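Local coordinates for LacI family sugar-binding transcriptional regulator (Enterococcus faecalis V583, PDB 4RK0), which binds ribose in this crystal and probably acts as a sugar-responsive DNA-binding transcription regulator of the LacI family, at residues H53-R61 with E73-L83; N186-Y194 with Y221-I229. One frame throughout, in Å; residues are numbered along the deposited sequence.

From the N terminus, the chain first passes through strands 9-14 and 39-44 and reaches helix 54-59. Interaction 1 joins this helix to the turn at 73-75 and helix 76-86. It closes a short loop of 11 residues that includes strand 66-69, all on the mixed sheet. Interaction 2 comes later and closes a loop of 26 residues, from helix 187-199 to the approach to strand 228-230. It links the helical layer of the four-stranded parallel sheet to an edge strand of the mixed sheet. The two loops are in series, neither nested nor crossed. Both lie beside the second subunit: segment 53-61 touches it through its outer side, interaction 2 through Phe191 and Val222.

Interaction 1 of 2, residues H53-R61 with E73-L83; sequences HEYLTELIR and EISNQTINETL
Ile60 is the main bump of this contact and fits a hollow lined by Ile74, Thr78, Thr82 and Leu83. With CG1 anti to the backbone N (chi1 -156°) and chi2 at 82°, Ile60 CD1 meets Ile74 CG2 tip to tip at 4.0 Å and also touches Leu83 CD1. On the other branch, Ile60 CG2 lies 3.5 Å from Thr78 CG2. Leu56 adds a second bump: Leu56 CB is 4.1 Å from Ile74 CD1, while its CD2 packs on Glu73 CB.

The two ends of the groove are polar. At one, the Glu73 carboxylate stacks over a face of the His53 ring, the planes 24° apart. Glu73 OE1 sits above the ring, toward its rim. At the other, Arg61 NH1 forms a salt bridge of 3.2 Å with Glu81 OE2. Thr82 CG2 covers one guanidinium face. Arg61 NH2 donates a hydrogen bond of 2.9 Å to Thr57 O, which lies in the guanidinium plane and helps fix the group's rotation.

The helices pack side by side on the mixed sheet, an alpha/beta layer as in the periplasmic-binding-protein-like fold of LacI regulators. Ile60 and Ile74 rest on Ile69 of strand 66-69, and Leu56 packs on Cys43 of strand 39-44.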
loop_
_atom_site.group_PDB
_atom_site.type_symbol
_atom_site.label_atom_id
_atom_site.label_comp_id
_atom_site.label_asym_id
_atom_site.label_seq_id
_atom_site.Cartn_x
_atom_site.Cartn_y
_atom_site.Cartn_z
ATOM N N HIS A 53 16.479 -15.237 -7.441
ATOM C CA HIS A 53 15.907 -14.978 -6.138
ATOM C C HIS A 53 16.860 -15.372 -5.035
ATOM O O HIS A 53 16.494 -16.107 -4.131
ATOM C CB HIS A 53 14.545 -15.686 -5.998
ATOM C CG HIS A 53 13.643 -15.500 -7.174
ATOM N ND1 HIS A 53 13.238 -14.253 -7.609
ATOM C CD2 HIS A 53 13.076 -16.399 -8.015
ATOM C CE1 HIS A 53 12.458 -14.396 -8.666
ATOM N NE2 HIS A 53 12.345 -15.686 -8.934
ATOM N N GLU A 54 18.079 -14.841 -5.108
ATOM C CA GLU A 54 19.153 -15.166 -4.184
ATOM C C GLU A 54 18.796 -14.777 -2.755
ATOM O O GLU A 54 19.155 -15.448 -1.784
ATOM C CB GLU A 54 20.452 -14.443 -4.586
ATOM C CG GLU A 54 21.013 -14.841 -5.938
ATOM C CD GLU A 54 22.198 -13.991 -6.331
ATOM O OE1 GLU A 54 22.932 -13.513 -5.436
ATOM O OE2 GLU A 54 22.386 -13.794 -7.543
ATOM N N TYR A 55 18.099 -13.665 -2.615
ATOM C CA TYR A 55 17.741 -13.207 -1.289
ATOM C C TYR A 55 16.686 -14.100 -0.666
ATOM O O TYR A 55 16.762 -14.417 0.541
ATOM C CB TYR A 55 17.214 -11.784 -1.331
ATOM C CG TYR A 55 16.902 -11.273 0.039
ATOM C CD1 TYR A 55 17.936 -10.852 0.880
ATOM C CD2 TYR A 55 15.593 -11.223 0.515
ATOM C CE1 TYR A 55 17.668 -10.363 2.143
ATOM C CE2 TYR A 55 15.318 -10.750 1.791
ATOM C CZ TYR A 55 16.362 -10.321 2.600
ATOM O OH TYR A 55 16.147 -9.825 3.870
ATOM N N LEU A 56 15.703 -14.494 -1.469
ATOM C CA LEU A 56 14.684 -15.424 -1.024
ATOM C C LEU A 56 15.290 -16.740 -0.589
ATOM O O LEU A 56 14.980 -17.216 0.487
ATOM C CB LEU A 56 13.632 -15.705 -2.108
ATOM C CG LEU A 56 12.342 -14.876 -2.113
ATOM C CD1 LEU A 56 12.616 -13.385 -2.087
ATOM C CD2 LEU A 56 11.496 -15.237 -3.320
ATOM N N THR A 57 16.146 -17.333 -1.424
ATOM C CA THR A 57 16.766 -18.622 -1.076
ATOM C C THR A 57 17.609 -18.521 0.190
ATOM O O THR A 57 17.661 -19.463 0.978
ATOM C CB THR A 57 17.595 -19.203 -2.268
ATOM O OG1 THR A 57 18.514 -18.218 -2.759
ATOM C CG2 THR A 57 16.681 -19.621 -3.379
ATOM N N GLU A 58 18.244 -17.384 0.426
ATOM C CA GLU A 58 19.020 -17.203 1.646
ATOM C C GLU A 58 18.123 -16.920 2.854
ATOM O O GLU A 58 18.428 -17.309 3.982
ATOM C CB GLU A 58 20.022 -16.070 1.467
ATOM C CG GLU A 58 21.337 -16.270 2.197
ATOM C CD GLU A 58 22.511 -15.713 1.416
ATOM O OE1 GLU A 58 22.367 -14.625 0.817
ATOM O OE2 GLU A 58 23.576 -16.365 1.397
ATOM N N LEU A 59 17.005 -16.246 2.621
ATOM C CA LEU A 59 16.093 -15.956 3.713
ATOM C C LEU A 59 15.403 -17.224 4.190
ATOM O O LEU A 59 15.340 -17.502 5.406
ATOM C CB LEU A 59 15.102 -14.876 3.322
ATOM C CG LEU A 59 14.150 -14.478 4.463
ATOM C CD1 LEU A 59 14.825 -13.557 5.465
ATOM C CD2 LEU A 59 12.946 -13.801 3.877
ATOM N N ILE A 60 14.909 -18.027 3.258
ATOM C CA ILE A 60 14.219 -19.250 3.633
ATOM C C ILE A 60 15.137 -20.194 4.439
ATOM O O ILE A 60 14.637 -21.090 5.090
ATOM C CB ILE A 60 13.560 -19.949 2.405
ATOM C CG1 ILE A 60 12.385 -20.840 2.811
ATOM C CG2 ILE A 60 14.552 -20.774 1.571
ATOM C CD1 ILE A 60 11.103 -20.084 3.015
ATOM N N ARG A 61 16.458 -19.962 4.446
ATOM C CA ARG A 61 17.389 -20.803 5.210
ATOM C C ARG A 61 17.779 -20.229 6.597
ATOM O O ARG A 61 18.623 -20.807 7.276
ATOM C CB ARG A 61 18.664 -21.046 4.390
ATOM C CG ARG A 61 18.454 -21.900 3.167
ATOM C CD ARG A 61 19.683 -21.908 2.269
ATOM N NE ARG A 61 19.649 -23.049 1.350
ATOM C CZ ARG A 61 18.884 -23.140 0.263
ATOM N NH1 ARG A 61 18.944 -24.239 -0.484
ATOM N NH2 ARG A 61 18.056 -22.151 -0.085
ATOM N N GLU A 73 7.402 -18.159 -5.744
ATOM C CA GLU A 73 8.859 -18.138 -5.907
ATOM C C GLU A 73 9.593 -19.019 -4.896
ATOM O O GLU A 73 10.738 -19.367 -5.119
ATOM C CB GLU A 73 9.401 -16.694 -5.885
ATOM C CG GLU A 73 8.931 -15.892 -7.107
ATOM C CD GLU A 73 9.525 -14.494 -7.196
ATOM O OE1 GLU A 73 10.409 -14.137 -6.372
ATOM O OE2 GLU A 73 9.130 -13.756 -8.122
ATOM N N ILE A 74 8.931 -19.429 -3.813
ATOM C CA ILE A 74 9.499 -20.470 -2.946
ATOM C C ILE A 74 8.995 -21.831 -3.422
ATOM O O ILE A 74 7.786 -22.076 -3.479
ATOM C CB ILE A 74 9.145 -20.231 -1.478
ATOM C CG1 ILE A 74 9.591 -18.829 -1.038
ATOM C CG2 ILE A 74 9.787 -21.296 -0.603
ATOM C CD1 ILE A 74 11.093 -18.632 -0.896
ATOM N N SER A 75 9.919 -22.723 -3.822
ATOM C CA SER A 75 9.511 -23.965 -4.439
ATOM C C SER A 75 9.248 -25.002 -3.363
ATOM O O SER A 75 9.808 -24.928 -2.273
ATOM C CB SER A 75 10.607 -24.495 -5.389
ATOM O OG SER A 75 11.734 -24.922 -4.633
ATOM N N ASN A 76 8.395 -25.956 -3.701
ATOM C CA ASN A 76 8.153 -27.143 -2.888
ATOM C C ASN A 76 9.439 -27.901 -2.595
ATOM O O ASN A 76 9.624 -28.363 -1.478
ATOM C CB ASN A 76 7.113 -28.055 -3.550
ATOM C CG ASN A 76 5.718 -27.444 -3.557
ATOM O OD1 ASN A 76 5.422 -26.557 -2.758
ATOM N ND2 ASN A 76 4.858 -27.909 -4.463
ATOM N N GLN A 77 10.345 -27.984 -3.568
ATOM C CA GLN A 77 11.646 -28.615 -3.346
ATOM C C GLN A 77 12.423 -27.835 -2.296
ATOM O O GLN A 77 12.943 -28.406 -1.356
ATOM C CB GLN A 77 12.449 -28.698 -4.646
ATOM C CG GLN A 77 13.876 -29.201 -4.475
ATOM C CD GLN A 77 14.443 -29.764 -5.761
ATOM O OE1 GLN A 77 13.812 -30.596 -6.416
ATOM N NE2 GLN A 77 15.641 -29.319 -6.129
ATOM N N THR A 78 12.493 -26.515 -2.449
ATOM C CA THR A 78 13.185 -25.697 -1.440
ATOM C C THR A 78 12.592 -25.897 -0.045
ATOM O O THR A 78 13.311 -25.946 0.948
ATOM C CB THR A 78 13.136 -24.197 -1.786
ATOM O OG1 THR A 78 13.895 -23.969 -2.976
ATOM C CG2 THR A 78 13.717 -23.345 -0.657
ATOM N N ILE A 79 11.270 -25.983 0.027
ATOM C CA ILE A 79 10.603 -26.088 1.312
ATOM C C ILE A 79 10.985 -27.413 2.010
ATOM O O ILE A 79 11.336 -27.437 3.199
ATOM C CB ILE A 79 9.078 -25.935 1.130
ATOM C CG1 ILE A 79 8.746 -24.446 0.941
ATOM C CG2 ILE A 79 8.318 -26.511 2.316
ATOM C CD1 ILE A 79 7.320 -24.182 0.495
ATOM N N ASN A 80 10.943 -28.496 1.250
ATOM C CA ASN A 80 11.334 -29.812 1.753
ATOM C C ASN A 80 12.765 -29.870 2.286
ATOM O O ASN A 80 12.992 -30.372 3.385
ATOM C CB ASN A 80 11.135 -30.861 0.665
ATOM C CG ASN A 80 9.692 -30.957 0.206
ATOM O OD1 ASN A 80 8.787 -30.336 0.782
ATOM N ND2 ASN A 80 9.471 -31.720 -0.847
ATOM N N GLU A 81 13.715 -29.328 1.536
ATOM C CA GLU A 81 15.119 -29.373 1.923
ATOM C C GLU A 81 15.532 -28.396 3.032
ATOM O O GLU A 81 16.582 -28.574 3.651
ATOM C CB GLU A 81 16.017 -29.216 0.684
ATOM C CG GLU A 81 16.149 -27.804 0.137
ATOM C CD GLU A 81 16.803 -27.751 -1.239
ATOM O OE1 GLU A 81 16.908 -28.804 -1.910
ATOM O OE2 GLU A 81 17.211 -26.643 -1.655
ATOM N N THR A 82 14.722 -27.369 3.298
ATOM C CA THR A 82 15.062 -26.386 4.310
ATOM C C THR A 82 14.152 -26.518 5.527
ATOM O O THR A 82 14.609 -26.848 6.619
ATOM C CB THR A 82 14.958 -24.956 3.742
ATOM O OG1 THR A 82 13.653 -24.765 3.181
ATOM C CG2 THR A 82 16.000 -24.727 2.649
ATOM N N LEU A 83 12.862 -26.265 5.333
ATOM C CA LEU A 83 11.947 -26.150 6.452
ATOM C C LEU A 83 11.449 -27.513 6.962
ATOM O O LEU A 83 11.390 -27.717 8.165
ATOM C CB LEU A 83 10.746 -25.273 6.074
ATOM C CG LEU A 83 11.016 -23.883 5.483
ATOM C CD1 LEU A 83 9.679 -23.163 5.343
ATOM C CD2 LEU A 83 11.961 -23.056 6.347
#

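Interaction 2 of 2, residues N186-Y194 with Y221-I229; sequences NDEIAFGLY and YVSPPLTTI. With RIB (alpha-D-ribofuranose), chain E.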
loop_
_atom_site.group_PDB
_atom_site.type_symbol
_atom_site.label_atom_id
_atom_site.label_comp_id
_atom_site.label_asym_id
_atom_site.label_seq_id
_atom_site.Cartn_x
_atom_site.Cartn_y
_atom_site.Cartn_z
ATOM N N ASN A 186 -7.775 -8.477 -10.902
ATOM C CA ASN A 186 -7.650 -7.818 -9.608
ATOM C C ASN A 186 -7.990 -6.330 -9.725
ATOM O O ASN A 186 -8.110 -5.799 -10.845
ATOM C CB ASN A 186 -6.330 -8.074 -8.892
ATOM C CG ASN A 186 -5.178 -7.242 -9.403
ATOM O OD1 ASN A 186 -5.188 -6.725 -10.520
ATOM N ND2 ASN A 186 -4.147 -7.140 -8.577
ATOM N N ASP A 187 -8.165 -5.686 -8.574
ATOM C CA ASP A 187 -8.580 -4.271 -8.544
ATOM C C ASP A 187 -7.489 -3.375 -9.154
ATOM O O ASP A 187 -7.801 -2.399 -9.832
ATOM C CB ASP A 187 -8.956 -3.810 -7.139
ATOM C CG ASP A 187 -10.287 -4.423 -6.627
ATOM O OD1 ASP A 187 -11.123 -4.840 -7.433
ATOM O OD2 ASP A 187 -10.472 -4.457 -5.410
ATOM N N GLU A 188 -6.230 -3.691 -8.938
ATOM C CA GLU A 188 -5.150 -2.900 -9.551
ATOM C C GLU A 188 -5.234 -2.897 -11.086
ATOM O O GLU A 188 -5.120 -1.845 -11.717
ATOM C CB GLU A 188 -3.776 -3.409 -9.088
ATOM C CG GLU A 188 -3.496 -3.136 -7.622
ATOM C CD GLU A 188 -2.024 -2.872 -7.327
ATOM O OE1 GLU A 188 -1.153 -3.593 -7.852
ATOM O OE2 GLU A 188 -1.723 -1.944 -6.555
ATOM N N ILE A 189 -5.466 -4.054 -11.704
ATOM C CA ILE A 189 -5.742 -4.059 -13.146
ATOM C C ILE A 189 -6.917 -3.151 -13.516
ATOM O O ILE A 189 -6.866 -2.445 -14.534
ATOM C CB ILE A 189 -6.026 -5.469 -13.669
ATOM C CG1 ILE A 189 -4.723 -6.255 -13.629
ATOM C CG2 ILE A 189 -6.578 -5.430 -15.085
ATOM C CD1 ILE A 189 -4.826 -7.710 -14.073
ATOM N N ALA A 190 -8.010 -3.253 -12.761
ATOM C CA ALA A 190 -9.184 -2.447 -12.994
ATOM C C ALA A 190 -8.868 -0.941 -12.941
ATOM O O ALA A 190 -9.398 -0.157 -13.742
ATOM C CB ALA A 190 -10.243 -2.743 -11.944
ATOM N N PHE A 191 -8.066 -0.546 -11.968
ATOM C CA PHE A 191 -7.672 0.876 -11.893
ATOM C C PHE A 191 -6.914 1.303 -13.141
ATOM O O PHE A 191 -7.077 2.444 -13.649
ATOM C CB PHE A 191 -6.875 1.212 -10.630
ATOM C CG PHE A 191 -7.576 0.870 -9.348
ATOM C CD1 PHE A 191 -8.974 0.866 -9.260
ATOM C CD2 PHE A 191 -6.834 0.527 -8.230
ATOM C CE1 PHE A 191 -9.618 0.523 -8.081
ATOM C CE2 PHE A 191 -7.472 0.176 -7.059
ATOM C CZ PHE A 191 -8.865 0.177 -6.989
ATOM N N GLY A 192 -6.135 0.396 -13.691
ATOM C CA GLY A 192 -5.381 0.670 -14.916
ATOM C C GLY A 192 -6.288 0.872 -16.097
ATOM O O GLY A 192 -6.097 1.790 -16.883
ATOM N N LEU A 193 -7.269 -0.015 -16.217
ATOM C CA LEU A 193 -8.368 0.125 -17.176
ATOM C C LEU A 193 -9.064 1.458 -17.105
ATOM O O LEU A 193 -9.254 2.125 -18.153
ATOM C CB LEU A 193 -9.385 -1.013 -17.011
ATOM C CG LEU A 193 -8.841 -2.436 -17.227
ATOM C CD1 LEU A 193 -9.916 -3.473 -16.931
ATOM C CD2 LEU A 193 -8.359 -2.605 -18.632
ATOM N N TYR A 194 -9.460 1.840 -15.904
ATOM C CA TYR A 194 -10.086 3.159 -15.683
ATOM C C TYR A 194 -9.247 4.274 -16.322
ATOM O O TYR A 194 -9.773 5.098 -17.061
ATOM C CB TYR A 194 -10.234 3.479 -14.201
ATOM C CG TYR A 194 -11.504 3.014 -13.516
ATOM C CD1 TYR A 194 -12.020 1.730 -13.716
ATOM C CD2 TYR A 194 -12.146 3.837 -12.591
ATOM C CE1 TYR A 194 -13.186 1.313 -13.078
ATOM C CE2 TYR A 194 -13.294 3.433 -11.934
ATOM C CZ TYR A 194 -13.820 2.162 -12.172
ATOM O OH TYR A 194 -14.974 1.820 -11.484
ATOM N N TYR A 221 -12.992 5.080 -3.883
ATOM C CA TYR A 221 -12.409 6.381 -4.240
ATOM C C TYR A 221 -12.151 6.632 -5.722
ATOM O O TYR A 221 -11.817 7.740 -6.129
ATOM C CB TYR A 221 -11.136 6.595 -3.414
ATOM C CG TYR A 221 -11.435 6.488 -1.978
ATOM C CD1 TYR A 221 -11.402 5.254 -1.298
ATOM C CD2 TYR A 221 -11.803 7.624 -1.258
ATOM C CE1 TYR A 221 -11.709 5.176 0.055
ATOM C CE2 TYR A 221 -12.121 7.550 0.073
ATOM C CZ TYR A 221 -12.076 6.329 0.738
ATOM O OH TYR A 221 -12.409 6.338 2.076
ATOM N N VAL A 222 -12.327 5.622 -6.549
ATOM C CA VAL A 222 -12.270 5.806 -7.988
ATOM C C VAL A 222 -13.669 6.199 -8.499
ATOM O O VAL A 222 -14.647 6.094 -7.761
ATOM C CB VAL A 222 -11.700 4.579 -8.682
ATOM C CG1 VAL A 222 -10.217 4.453 -8.313
ATOM C CG2 VAL A 222 -12.448 3.287 -8.297
ATOM N N SER A 223 -13.731 6.639 -9.752
ATOM C CA SER A 223 -14.954 7.168 -10.342
ATOM C C SER A 223 -15.222 6.468 -11.646
ATOM O O SER A 223 -14.423 6.562 -12.589
ATOM C CB SER A 223 -14.849 8.680 -10.568
ATOM O OG SER A 223 -15.338 9.372 -9.427
ATOM N N PRO A 224 -16.307 5.697 -11.695
ATOM C CA PRO A 224 -17.229 5.468 -10.592
ATOM C C PRO A 224 -16.731 4.425 -9.577
ATOM O O PRO A 224 -15.819 3.674 -9.900
ATOM C CB PRO A 224 -18.474 4.937 -11.314
ATOM C CG PRO A 224 -17.889 4.162 -12.441
ATOM C CD PRO A 224 -16.620 4.870 -12.869
ATOM N N PRO A 225 -17.352 4.353 -8.376
ATOM C CA PRO A 225 -16.936 3.339 -7.418
ATOM C C PRO A 225 -17.029 1.944 -8.053
ATOM O O PRO A 225 -18.001 1.646 -8.785
ATOM C CB PRO A 225 -17.877 3.528 -6.245
ATOM C CG PRO A 225 -18.244 4.973 -6.316
ATOM C CD PRO A 225 -18.219 5.373 -7.750
ATOM N N LEU A 226 -16.012 1.137 -7.768
ATOM C CA LEU A 226 -15.751 -0.126 -8.487
ATOM C C LEU A 226 -16.472 -1.320 -7.821
ATOM O O LEU A 226 -16.289 -1.624 -6.619
ATOM C CB LEU A 226 -14.233 -0.387 -8.579
ATOM C CG LEU A 226 -13.792 -1.709 -9.190
ATOM C CD1 LEU A 226 -14.185 -1.775 -10.666
ATOM C CD2 LEU A 226 -12.287 -1.876 -9.015
ATOM N N THR A 227 -17.283 -1.968 -8.650
ATOM C CA THR A 227 -17.961 -3.214 -8.353
ATOM C C THR A 227 -16.899 -4.260 -8.400
ATOM O O THR A 227 -16.084 -4.284 -9.345
ATOM C CB THR A 227 -19.057 -3.486 -9.400
ATOM O OG1 THR A 227 -20.104 -2.519 -9.260
ATOM C CG2 THR A 227 -19.661 -4.906 -9.245
ATOM N N THR A 228 -16.894 -5.136 -7.402
ATOM C CA THR A 228 -15.769 -6.034 -7.216
ATOM C C THR A 228 -16.147 -7.255 -6.378
ATOM O O THR A 228 -17.234 -7.325 -5.829
ATOM C CB THR A 228 -14.617 -5.267 -6.521
ATOM O OG1 THR A 228 -13.445 -6.050 -6.609
ATOM C CG2 THR A 228 -14.934 -4.923 -5.065
ATOM N N ILE A 229 -15.260 -8.230 -6.340
ATOM C CA ILE A 229 -15.401 -9.389 -5.467
ATOM C C ILE A 229 -14.548 -9.179 -4.267
ATOM O O ILE A 229 -13.348 -8.978 -4.409
ATOM C CB ILE A 229 -14.925 -10.672 -6.180
ATOM C CG1 ILE A 229 -15.758 -10.945 -7.412
ATOM C CG2 ILE A 229 -15.004 -11.859 -5.209
ATOM C CD1 ILE A 229 -17.256 -10.861 -7.253
HETATM O O5 RIB E . -4.651 -8.203 -5.886
HETATM C C5 RIB E . -3.470 -8.971 -5.710
HETATM C C4 RIB E . -3.825 -10.325 -6.148
HETATM O O4 RIB E . -2.708 -11.250 -6.181
HETATM C C3 RIB E . -4.866 -10.586 -5.077
HETATM O O3 RIB E . -6.062 -10.763 -5.840
HETATM C C2 RIB E . -4.244 -11.786 -4.357
HETATM O O2 RIB E . -5.178 -12.819 -4.160
HETATM C C1 RIB E . -2.959 -12.171 -5.111
HETATM O O1 RIB E . -2.919 -13.549 -5.440
#
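Tyr194 reaches from the helix into the turn at 222-226, and its hydroxyl OH donates a hydrogen bond of 2.6 Å to Pro224 O. The acceptor lies at the edge of the ring, near its plane. The donor is tilted 28° from the carbonyl plane. Three apolar side chains pack against the same ring. The Val222 and Tyr194 side chains cross at about a right angle, with Val222 CG2 3.7 Å from Tyr194 CE2. Pro224 CD lies 3.7 Å from Tyr194 CE2, and Leu226 CD1 comes near Tyr194 CE1.

Leu226 is the central apolar side chain. Its chi1 of 175° and chi2 of 65° together put CD1 at Tyr194 and CD2 at Ala190 and Phe191. Leu226 CD2 packs 3.7 Å from Ala190 CB and equally close to Phe191 CE1. The Phe191 and Val222 side chains also meet at about a right angle, Phe191 CD1 3.9 Å from Val222 CG1. Asp187 O of the preceding helical turn lies over the centre of one Phe191 face.

At the start of the helix, Thr228 OG1 donates to the syn lone pair of Asp187 OD1 at 2.7 Å. The other oxygen, OD2, accepts from Val216 N, so both carboxylate oxygens are bonded. Next to it, N-cap Asn186 accepts from Ile189 N through OD1, while Asn186 ND2 donates to ribose O5 at 2.9 Å. A helix N terminus that binds the sugar is thus packed on the segment leading back to the other sheet. Ala190 rests on Ala184 of strand 181-184. Tyr194 and Leu226 both touch Ile210 of strand 209-211, and Thr228 pairs through its backbone with Ile265 of strand 257-265.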